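Myosin-I heavy chain (Dictyostelium discoideum, PDB 5EJY) is a class VII myosin, an actin-based motor with ATPase activity in adhesion and early phagocytosis, represented here by a MyTH4-FERM unit of its tail. Local coordinates at residues Val58-Leu67 and Leu101-Gln112; Leu447-Gln455 and Val467-Ser475. All coordinates share one frame; numbering follows the deposited sequence.

Interaction 1 (Val58-Leu67 and Leu101-Gln112)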
loop_
_atom_site.group_PDB
_atom_site.type_symbol
_atom_site.label_atom_id
_atom_site.label_comp_id
_atom_site.label_asym_id
_atom_site.label_seq_id
_atom_site.Cartn_x
_atom_site.Cartn_y
_atom_site.Cartn_z
ATOM N N VAL A 58 17.674 -16.770 -21.187
ATOM C CA VAL A 58 16.413 -16.461 -20.523
ATOM C C VAL A 58 15.353 -15.937 -21.512
ATOM O O VAL A 58 14.167 -16.240 -21.384
ATOM C CB VAL A 58 16.631 -15.448 -19.386
ATOM C CG1 VAL A 58 15.281 -14.946 -18.847
ATOM C CG2 VAL A 58 17.467 -16.081 -18.264
ATOM N N ALA A 59 15.775 -15.144 -22.486
ATOM C CA ALA A 59 14.834 -14.630 -23.488
ATOM C C ALA A 59 14.156 -15.779 -24.221
ATOM O O ALA A 59 12.947 -15.752 -24.479
ATOM C CB ALA A 59 15.539 -13.716 -24.471
ATOM N N VAL A 60 14.940 -16.796 -24.555
ATOM C CA VAL A 60 14.407 -17.996 -25.185
ATOM C C VAL A 60 13.428 -18.721 -24.266
ATOM O O VAL A 60 12.388 -19.188 -24.723
ATOM C CB VAL A 60 15.535 -18.957 -25.641
ATOM C CG1 VAL A 60 14.956 -20.297 -26.060
ATOM C CG2 VAL A 60 16.361 -18.323 -26.775
ATOM N N GLU A 61 13.744 -18.801 -22.973
ATOM C CA GLU A 61 12.836 -19.422 -22.006
ATOM C C GLU A 61 11.538 -18.621 -21.866
ATOM O O GLU A 61 10.453 -19.185 -21.726
ATOM C CB GLU A 61 13.506 -19.533 -20.627
ATOM C CG GLU A 61 14.707 -20.451 -20.592
ATOM C CD GLU A 61 15.415 -20.435 -19.244
ATOM O OE1 GLU A 61 15.129 -19.537 -18.416
ATOM O OE2 GLU A 61 16.260 -21.322 -19.012
ATOM N N ILE A 62 11.664 -17.301 -21.871
ATOM C CA ILE A 62 10.496 -16.434 -21.783
ATOM C C ILE A 62 9.534 -16.739 -22.937
ATOM O O ILE A 62 8.320 -16.832 -22.753
ATOM C CB ILE A 62 10.914 -14.943 -21.784
ATOM C CG1 ILE A 62 11.459 -14.565 -20.400
ATOM C CG2 ILE A 62 9.731 -14.047 -22.219
ATOM C CD1 ILE A 62 12.177 -13.218 -20.314
ATOM N N PHE A 63 10.083 -16.918 -24.130
ATOM C CA PHE A 63 9.234 -17.207 -25.276
ATOM C C PHE A 63 8.479 -18.512 -25.082
ATOM O O PHE A 63 7.291 -18.598 -25.371
ATOM C CB PHE A 63 10.020 -17.223 -26.586
ATOM C CG PHE A 63 9.131 -17.215 -27.805
ATOM C CD1 PHE A 63 8.589 -16.031 -28.272
ATOM C CD2 PHE A 63 8.803 -18.396 -28.450
ATOM C CE1 PHE A 63 7.754 -16.023 -29.397
ATOM C CE2 PHE A 63 7.976 -18.396 -29.568
ATOM C CZ PHE A 63 7.449 -17.215 -30.035
ATOM N N SER A 64 9.160 -19.527 -24.571
ATOM C CA SER A 64 8.477 -20.771 -24.218
ATOM C C SER A 64 7.346 -20.542 -23.210
ATOM O O SER A 64 6.288 -21.168 -23.316
ATOM C CB SER A 64 9.465 -21.811 -23.687
ATOM O OG SER A 64 10.494 -22.035 -24.635
ATOM N N LYS A 65 7.560 -19.651 -22.241
ATOM C CA LYS A 65 6.504 -19.330 -21.278
ATOM C C LYS A 65 5.320 -18.616 -21.940
ATOM O O LYS A 65 4.162 -18.870 -21.598
ATOM C CB LYS A 65 7.032 -18.480 -20.113
ATOM C CG LYS A 65 8.203 -19.073 -19.352
ATOM C CD LYS A 65 7.881 -20.416 -18.724
ATOM C CE LYS A 65 9.043 -20.872 -17.839
ATOM N NZ LYS A 65 8.960 -22.312 -17.477
ATOM N N VAL A 66 5.617 -17.712 -22.869
ATOM C CA VAL A 66 4.577 -17.062 -23.666
ATOM C C VAL A 66 3.735 -18.109 -24.404
ATOM O O VAL A 66 2.508 -18.129 -24.300
ATOM C CB VAL A 66 5.184 -16.065 -24.689
ATOM C CG1 VAL A 66 4.103 -15.524 -25.637
ATOM C CG2 VAL A 66 5.907 -14.911 -23.970
ATOM N N LEU A 67 4.399 -18.988 -25.144
ATOM C CA LEU A 67 3.696 -20.053 -25.850
ATOM C C LEU A 67 2.847 -20.870 -24.887
ATOM O O LEU A 67 1.693 -21.199 -25.182
ATOM C CB LEU A 67 4.689 -20.965 -26.566
ATOM C CG LEU A 67 5.396 -20.332 -27.764
ATOM C CD1 LEU A 67 6.438 -21.279 -28.344
ATOM C CD2 LEU A 67 4.379 -19.935 -28.804
ATOM N N LEU A 101 15.919 -6.816 -20.295
ATOM C CA LEU A 101 15.079 -7.835 -20.905
ATOM C C LEU A 101 13.676 -7.300 -21.231
ATOM O O LEU A 101 12.861 -8.002 -21.795
ATOM C CB LEU A 101 14.960 -9.067 -20.005
ATOM C CG LEU A 101 16.106 -10.087 -20.048
ATOM C CD1 LEU A 101 15.945 -11.096 -18.947
ATOM C CD2 LEU A 101 16.151 -10.791 -21.410
ATOM N N ARG A 102 13.392 -6.065 -20.850
ATOM C CA ARG A 102 12.032 -5.552 -20.987
ATOM C C ARG A 102 11.634 -5.428 -22.447
ATOM O O ARG A 102 10.522 -5.843 -22.840
ATOM C CB ARG A 102 11.890 -4.203 -20.274
ATOM C CG ARG A 102 12.018 -4.340 -18.754
ATOM C CD ARG A 102 11.939 -3.015 -18.055
ATOM N NE ARG A 102 12.001 -3.186 -16.604
ATOM C CZ ARG A 102 11.912 -2.191 -15.736
ATOM N NH1 ARG A 102 11.729 -0.956 -16.171
ATOM N NH2 ARG A 102 11.976 -2.434 -14.430
ATOM N N ASP A 103 12.524 -4.863 -23.258
ATOM C CA ASP A 103 12.168 -4.665 -24.676
ATOM C C ASP A 103 12.035 -6.000 -25.390
ATOM O O ASP A 103 11.143 -6.188 -26.221
ATOM C CB ASP A 103 13.145 -3.728 -25.385
ATOM C CG ASP A 103 13.007 -2.287 -24.915
ATOM O OD1 ASP A 103 11.998 -1.957 -24.240
ATOM O OD2 ASP A 103 13.901 -1.480 -25.221
ATOM N N GLU A 104 12.906 -6.941 -25.036
ATOM C CA GLU A 104 12.785 -8.318 -25.504
ATOM C C GLU A 104 11.374 -8.866 -25.300
ATOM O O GLU A 104 10.742 -9.353 -26.246
ATOM C CB GLU A 104 13.797 -9.217 -24.784
ATOM C CG GLU A 104 13.656 -10.696 -25.118
ATOM C CD GLU A 104 14.289 -11.062 -26.449
ATOM O OE1 GLU A 104 15.297 -10.427 -26.826
ATOM O OE2 GLU A 104 13.766 -11.984 -27.117
ATOM N N ILE A 105 10.889 -8.795 -24.060
ATOM C CA ILE A 105 9.550 -9.256 -23.725
ATOM C C ILE A 105 8.487 -8.563 -24.566
ATOM O O ILE A 105 7.612 -9.223 -25.139
ATOM C CB ILE A 105 9.244 -9.076 -22.210
ATOM C CG1 ILE A 105 10.180 -9.957 -21.369
ATOM C CG2 ILE A 105 7.769 -9.380 -21.905
ATOM C CD1 ILE A 105 10.391 -9.434 -19.939
ATOM N N TYR A 106 8.546 -7.240 -24.664
ATOM C CA TYR A 106 7.518 -6.547 -25.432
ATOM C C TYR A 106 7.550 -6.941 -26.914
ATOM O O TYR A 106 6.509 -7.075 -27.535
ATOM C CB TYR A 106 7.653 -5.034 -25.293
ATOM C CG TYR A 106 6.946 -4.459 -24.084
ATOM C CD1 TYR A 106 5.585 -4.195 -24.115
ATOM C CD2 TYR A 106 7.643 -4.191 -22.905
ATOM C CE1 TYR A 106 4.928 -3.661 -23.013
ATOM C CE2 TYR A 106 6.991 -3.648 -21.792
ATOM C CZ TYR A 106 5.637 -3.385 -21.860
ATOM O OH TYR A 106 4.976 -2.847 -20.777
ATOM N N CYS A 107 8.743 -7.132 -27.468
ATOM C CA CYS A 107 8.871 -7.508 -28.877
ATOM C C CYS A 107 8.287 -8.883 -29.122
ATOM O O CYS A 107 7.692 -9.125 -30.170
ATOM C CB CYS A 107 10.333 -7.481 -29.337
ATOM S SG CYS A 107 10.994 -5.852 -29.578
ATOM N N GLN A 108 8.475 -9.795 -28.171
ATOM C CA GLN A 108 7.876 -11.123 -28.288
ATOM C C GLN A 108 6.355 -11.056 -28.299
ATOM O O GLN A 108 5.701 -11.829 -29.005
ATOM C CB GLN A 108 8.338 -12.048 -27.163
ATOM C CG GLN A 108 9.821 -12.389 -27.209
ATOM C CD GLN A 108 10.219 -13.399 -26.139
ATOM O OE1 GLN A 108 9.374 -14.109 -25.588
ATOM N NE2 GLN A 108 11.510 -13.469 -25.847
ATOM N N LEU A 109 5.787 -10.144 -27.512
ATOM C CA LEU A 109 4.324 -10.019 -27.451
ATOM C C LEU A 109 3.755 -9.320 -28.692
ATOM O O LEU A 109 2.677 -9.675 -29.184
ATOM C CB LEU A 109 3.890 -9.285 -26.175
ATOM C CG LEU A 109 4.401 -9.948 -24.893
ATOM C CD1 LEU A 109 4.044 -9.130 -23.647
ATOM C CD2 LEU A 109 3.881 -11.385 -24.778
ATOM N N ILE A 110 4.467 -8.313 -29.181
ATOM C CA ILE A 110 4.087 -7.679 -30.446
ATOM C C ILE A 110 4.090 -8.733 -31.542
ATOM O O ILE A 110 3.111 -8.888 -32.280
ATOM C CB ILE A 110 5.056 -6.553 -30.816
ATOM C CG1 ILE A 110 4.955 -5.424 -29.788
ATOM C CG2 ILE A 110 4.764 -6.026 -32.240
ATOM C CD1 ILE A 110 6.115 -4.456 -29.817
ATOM N N LYS A 111 5.192 -9.473 -31.620
ATOM C CA LYS A 111 5.356 -10.553 -32.595
ATOM C C LYS A 111 4.210 -11.568 -32.554
ATOM O O LYS A 111 3.602 -11.876 -33.586
ATOM C CB LYS A 111 6.708 -11.258 -32.371
ATOM C CG LYS A 111 6.833 -12.638 -33.003
ATOM C CD LYS A 111 8.178 -13.298 -32.643
ATOM C CE LYS A 111 8.201 -14.759 -33.075
ATOM N NZ LYS A 111 8.152 -14.867 -34.574
ATOM N N GLN A 112 3.916 -12.093 -31.367
ATOM C CA GLN A 112 2.923 -13.155 -31.256
ATOM C C GLN A 112 1.495 -12.667 -31.471
ATOM O O GLN A 112 0.579 -13.477 -31.626
ATOM C CB GLN A 112 3.024 -13.875 -29.908
ATOM C CG GLN A 112 4.265 -14.759 -29.764
ATOM C CD GLN A 112 4.318 -15.873 -30.807
ATOM O OE1 GLN A 112 4.817 -15.680 -31.913
ATOM N NE2 GLN A 112 3.809 -17.041 -30.448
#
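Helix segments Val58-Leu67 and Leu101-Gln112 run in roughly the same direction, their axes crossing at -37° and approaching to 10.4 Å, with Phe63 drawn close to Gln108 and Ala59 to Glu104. A polar side chain fills the middle of this buried seam. Gln108 enters as a knob into the hole formed by Ala59, Ile62, Phe63 and Val66, its chain extended beyond CG so that the amide reaches the backbone opposite. There Gln108 NE2 donates to Ala59 O at 3.0 Å, from above the carbonyl plane, while Phe63 N comes to the same oxygen from the other face. The second N-H of the amide is spent within its own helix: Gln108 NE2 binds Glu104 OE2 at 3.0 Å, almost straight, on the anti lone pair of that oxygen. Two bonds thus fix the rotation of the amide. Its OE1 is turned toward Phe63, 3.3 Å from Phe63 CB and at the ring edge.

Such pairing of helices belongs to the all-helical MyTH4 domain, where helices 81-97 and 119-133 help to close the same core. The buried carboxylate of Glu104 lies against the methyl of Ala59, its CD 3.5 Å from Ala59 CB, and also accepts bonds from His50 and from the backbone of Leu47 and Leu48.

Phe63 has CG anti to its own N (chi1 -167°), which carries the ring toward the C-terminal part of the partner segment. There Phe63 CZ meets Gln112 CD at 3.5 Å, ring and amide planes 62° apart; the polar end of Gln112 is bonded to Gln39. On the other flank, Ile62 CD1 packs across Ile105 CG1 at 4.0 Å, and Val66 CG2 touches Leu109 CD2.

Interaction 2 (Leu447-Gln455 and Val467-Ser475)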
loop_
_atom_site.group_PDB
_atom_site.type_symbol
_atom_site.label_atom_id
_atom_site.label_comp_id
_atom_site.label_asym_id
_atom_site.label_seq_id
_atom_site.Cartn_x
_atom_site.Cartn_y
_atom_site.Cartn_z
ATOM N N LEU A 447 9.472 13.777 28.649
ATOM C CA LEU A 447 10.823 13.919 29.197
ATOM C C LEU A 447 11.609 15.025 28.516
ATOM O O LEU A 447 12.428 15.691 29.151
ATOM C CB LEU A 447 11.582 12.600 29.087
ATOM C CG LEU A 447 11.001 11.422 29.859
ATOM C CD1 LEU A 447 11.885 10.211 29.656
ATOM C CD2 LEU A 447 10.856 11.752 31.347
ATOM N N GLU A 448 11.355 15.228 27.225
ATOM C CA GLU A 448 12.114 16.195 26.447
ATOM C C GLU A 448 11.387 16.518 25.162
ATOM O O GLU A 448 10.710 15.659 24.604
ATOM C CB GLU A 448 13.500 15.624 26.123
ATOM C CG GLU A 448 14.441 16.601 25.451
ATOM C CD GLU A 448 15.904 16.212 25.631
ATOM O OE1 GLU A 448 16.225 15.544 26.642
ATOM O OE2 GLU A 448 16.728 16.567 24.756
ATOM N N SER A 449 11.510 17.759 24.703
ATOM C CA SER A 449 10.947 18.157 23.414
ATOM C C SER A 449 12.068 18.457 22.433
ATOM O O SER A 449 12.728 19.496 22.521
ATOM C CB SER A 449 10.040 19.383 23.552
ATOM O OG SER A 449 9.633 19.851 22.270
ATOM N N VAL A 450 12.291 17.536 21.507
ATOM C CA VAL A 450 13.361 17.667 20.537
ATOM C C VAL A 450 12.901 18.508 19.351
ATOM O O VAL A 450 11.775 18.354 18.870
ATOM C CB VAL A 450 13.857 16.281 20.079
ATOM C CG1 VAL A 450 14.948 16.420 19.031
ATOM C CG2 VAL A 450 14.365 15.490 21.289
ATOM N N LYS A 451 13.764 19.409 18.893
ATOM C CA LYS A 451 13.379 20.393 17.874
ATOM C C LYS A 451 13.563 19.908 16.437
ATOM O O LYS A 451 14.622 19.387 16.085
ATOM C CB LYS A 451 14.197 21.678 18.051
ATOM C CG LYS A 451 14.035 22.374 19.394
ATOM C CD LYS A 451 15.069 23.497 19.510
ATOM C CE LYS A 451 15.234 23.969 20.949
ATOM N NZ LYS A 451 13.946 24.449 21.520
ATOM N N TYR A 452 12.557 20.129 15.594
ATOM C CA TYR A 452 12.707 19.885 14.161
ATOM C C TYR A 452 13.825 20.748 13.601
ATOM O O TYR A 452 14.517 20.353 12.657
ATOM C CB TYR A 452 11.399 20.178 13.402
ATOM C CG TYR A 452 10.261 19.252 13.767
ATOM C CD1 TYR A 452 10.283 17.908 13.402
ATOM C CD2 TYR A 452 9.161 19.718 14.475
ATOM C CE1 TYR A 452 9.228 17.050 13.734
ATOM C CE2 TYR A 452 8.113 18.869 14.809
ATOM C CZ TYR A 452 8.157 17.535 14.439
ATOM O OH TYR A 452 7.114 16.697 14.791
ATOM N N SER A 453 14.014 21.930 14.186
ATOM C CA SER A 453 15.016 22.865 13.675
ATOM C C SER A 453 16.445 22.367 13.901
ATOM O O SER A 453 17.390 22.867 13.292
ATOM C CB SER A 453 14.833 24.261 14.285
ATOM O OG SER A 453 15.012 24.224 15.682
ATOM N N ASN A 454 16.605 21.379 14.772
ATOM C CA ASN A 454 17.923 20.789 14.976
ATOM C C ASN A 454 18.268 19.624 14.052
ATOM O O ASN A 454 19.413 19.172 14.025
ATOM C CB ASN A 454 18.123 20.415 16.442
ATOM C CG ASN A 454 18.395 21.629 17.294
ATOM O OD1 ASN A 454 18.913 22.627 16.790
ATOM N ND2 ASN A 454 18.035 21.570 18.563
ATOM N N GLN A 455 17.294 19.162 13.271
ATOM C CA GLN A 455 17.530 18.023 12.386
ATOM C C GLN A 455 18.094 18.422 11.025
ATOM O O GLN A 455 17.775 19.487 10.495
ATOM C CB GLN A 455 16.254 17.197 12.217
ATOM C CG GLN A 455 15.540 16.935 13.527
ATOM C CD GLN A 455 16.493 16.436 14.600
ATOM O OE1 GLN A 455 17.386 15.632 14.324
ATOM N NE2 GLN A 455 16.317 16.918 15.822
ATOM N N VAL A 467 16.437 5.634 13.546
ATOM C CA VAL A 467 16.606 6.985 13.032
ATOM C C VAL A 467 17.451 7.733 14.058
ATOM O O VAL A 467 17.205 7.647 15.258
ATOM C CB VAL A 467 15.266 7.718 12.847
ATOM C CG1 VAL A 467 15.496 9.128 12.291
ATOM C CG2 VAL A 467 14.338 6.921 11.906
ATOM N N SER A 468 18.436 8.467 13.572
ATOM C CA SER A 468 19.324 9.231 14.437
ATOM C C SER A 468 18.884 10.687 14.514
ATOM O O SER A 468 18.918 11.422 13.526
ATOM C CB SER A 468 20.759 9.102 13.937
ATOM O OG SER A 468 21.217 7.788 14.204
ATOM N N ILE A 469 18.442 11.081 15.696
ATOM C CA ILE A 469 17.852 12.391 15.892
ATOM C C ILE A 469 18.813 13.246 16.707
ATOM O O ILE A 469 19.376 12.777 17.691
ATOM C CB ILE A 469 16.520 12.253 16.630
ATOM C CG1 ILE A 469 15.501 11.537 15.726
ATOM C CG2 ILE A 469 15.999 13.601 17.069
ATOM C CD1 ILE A 469 14.650 10.548 16.488
ATOM N N ILE A 470 19.004 14.490 16.288
ATOM C CA ILE A 470 19.985 15.352 16.947
ATOM C C ILE A 470 19.343 16.132 18.079
ATOM O O ILE A 470 18.309 16.797 17.894
ATOM C CB ILE A 470 20.632 16.328 15.961
ATOM C CG1 ILE A 470 21.211 15.577 14.765
ATOM C CG2 ILE A 470 21.725 17.159 16.655
ATOM C CD1 ILE A 470 22.383 14.708 15.108
ATOM N N LEU A 471 19.955 16.049 19.255
ATOM C CA LEU A 471 19.487 16.796 20.415
ATOM C C LEU A 471 20.086 18.206 20.457
ATOM O O LEU A 471 20.985 18.545 19.677
ATOM C CB LEU A 471 19.782 16.019 21.696
ATOM C CG LEU A 471 19.321 14.566 21.597
ATOM C CD1 LEU A 471 19.735 13.740 22.813
ATOM C CD2 LEU A 471 17.803 14.504 21.384
ATOM N N GLU A 472 19.573 19.033 21.356
ATOM C CA GLU A 472 19.996 20.431 21.420
ATOM C C GLU A 472 21.502 20.573 21.713
ATOM O O GLU A 472 22.141 21.525 21.254
ATOM C CB GLU A 472 19.151 21.198 22.448
ATOM C CG GLU A 472 19.548 22.661 22.640
ATOM C CD GLU A 472 19.438 23.489 21.364
ATOM O OE1 GLU A 472 18.411 23.384 20.660
ATOM O OE2 GLU A 472 20.386 24.252 21.064
ATOM N N ASN A 473 22.068 19.606 22.436
ATOM C CA ASN A 473 23.492 19.655 22.795
ATOM C C ASN A 473 24.404 19.049 21.738
ATOM O O ASN A 473 25.598 18.821 21.975
ATOM C CB ASN A 473 23.748 19.010 24.160
ATOM C CG ASN A 473 23.275 17.566 24.239
ATOM O OD1 ASN A 473 23.156 16.877 23.226
ATOM N ND2 ASN A 473 23.022 17.097 25.458
ATOM N N LYS A 474 23.825 18.783 20.574
ATOM C CA LYS A 474 24.556 18.240 19.444
ATOM C C LYS A 474 24.814 16.735 19.520
ATOM O O LYS A 474 25.387 16.176 18.592
ATOM C CB LYS A 474 25.867 19.010 19.198
ATOM C CG LYS A 474 25.675 20.507 18.972
ATOM C CD LYS A 474 26.860 21.125 18.238
ATOM C CE LYS A 474 26.556 22.558 17.799
ATOM N NZ LYS A 474 25.536 22.629 16.702
ATOM N N SER A 475 24.412 16.080 20.605
ATOM C CA SER A 475 24.571 14.630 20.676
ATOM C C SER A 475 23.432 13.959 19.901
ATOM O O SER A 475 22.451 14.612 19.547
ATOM C CB SER A 475 24.591 14.122 22.108
ATOM O OG SER A 475 23.312 14.207 22.686
HETATM O O HOH W 1 17.397 18.209 22.705
HETATM O O HOH W 2 16.914 19.126 19.264
#
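Segments Leu447-Gln455 and Val467-Ser475 meet where both strands come to their ends, Val450 lying nearest Leu471 and Gln455 nearest Ile470, with a 3-10 turn following one strand and a type I turn from Leu471 to Lys474 following the other. The primary amide of Gln455 takes the place of a backbone partner for Ile470. Its OE1 receives Ile470 N at 2.8 Å, nearly straight at 171°, while Gln455 NE2 gives a hydrogen to Ile470 O at 2.9 Å; both bonds lie in the carbonyl plane of their acceptor, on a lone pair. With CG set beside the backbone N (chi1 -46°), a bend at chi2 (-48°) folds the chain back, and NE2 spends its other hydrogen on Lys451 O. A leucine here would probably leave Ile470 N, Ile470 O and Lys451 O without their amide partner and set the turn free to shift against the strand end.

Asn454 works alongside. Its ND2 donates to Glu472 OE1 at 2.8 Å, from above the carboxylate plane, and also to a water that links Lys451 N with Ile470 O. A second water joins Glu448 OE2 to Glu472 N, and Glu448 OE1 is bonded to Tyr423 OH. The Lys451 chain passes the same carboxylate as Asn454, CE 3.2 Å from Glu472 OE1, though its NZ is too distant for a salt bridge. Next to these polar groups, the two methyls of Val450 divide their work: CG1 meets Ile469 CG2 at 3.6 Å and CG2 meets Leu471 CD2 at the same distance.

Val450 also rests on Ile436 and Ile438 of strand 435-440, and Leu471 on Leu421 and Tyr423. Tyr452 and Val467 both turn to helix 484-499, so the contact joins strand ends from two sheets beside the final helix, consistent with the PH/PTB-like F3 lobe of FERM domains.

How the interactions relate
Interaction 1 closes before interaction 2 opens along the chain, and the two lie on opposite sides of its centre, 54 Å apart between centres and about 28 Å between nearest atoms. They share no helix or sheet. Interaction 1 joins helices 53-70 and 102-112 in the MyTH4 domain, whereas interaction 2 joins the ends of strands 445-450 and 466-470 near the C-terminal end of the FERM region. Between them in sequence come the ubiquitin-like lobe and the helical central lobe of the FERM unit. Each contact therefore belongs to a separate domain, one a buried helix pair, the other a partly exposed junction of strand ends.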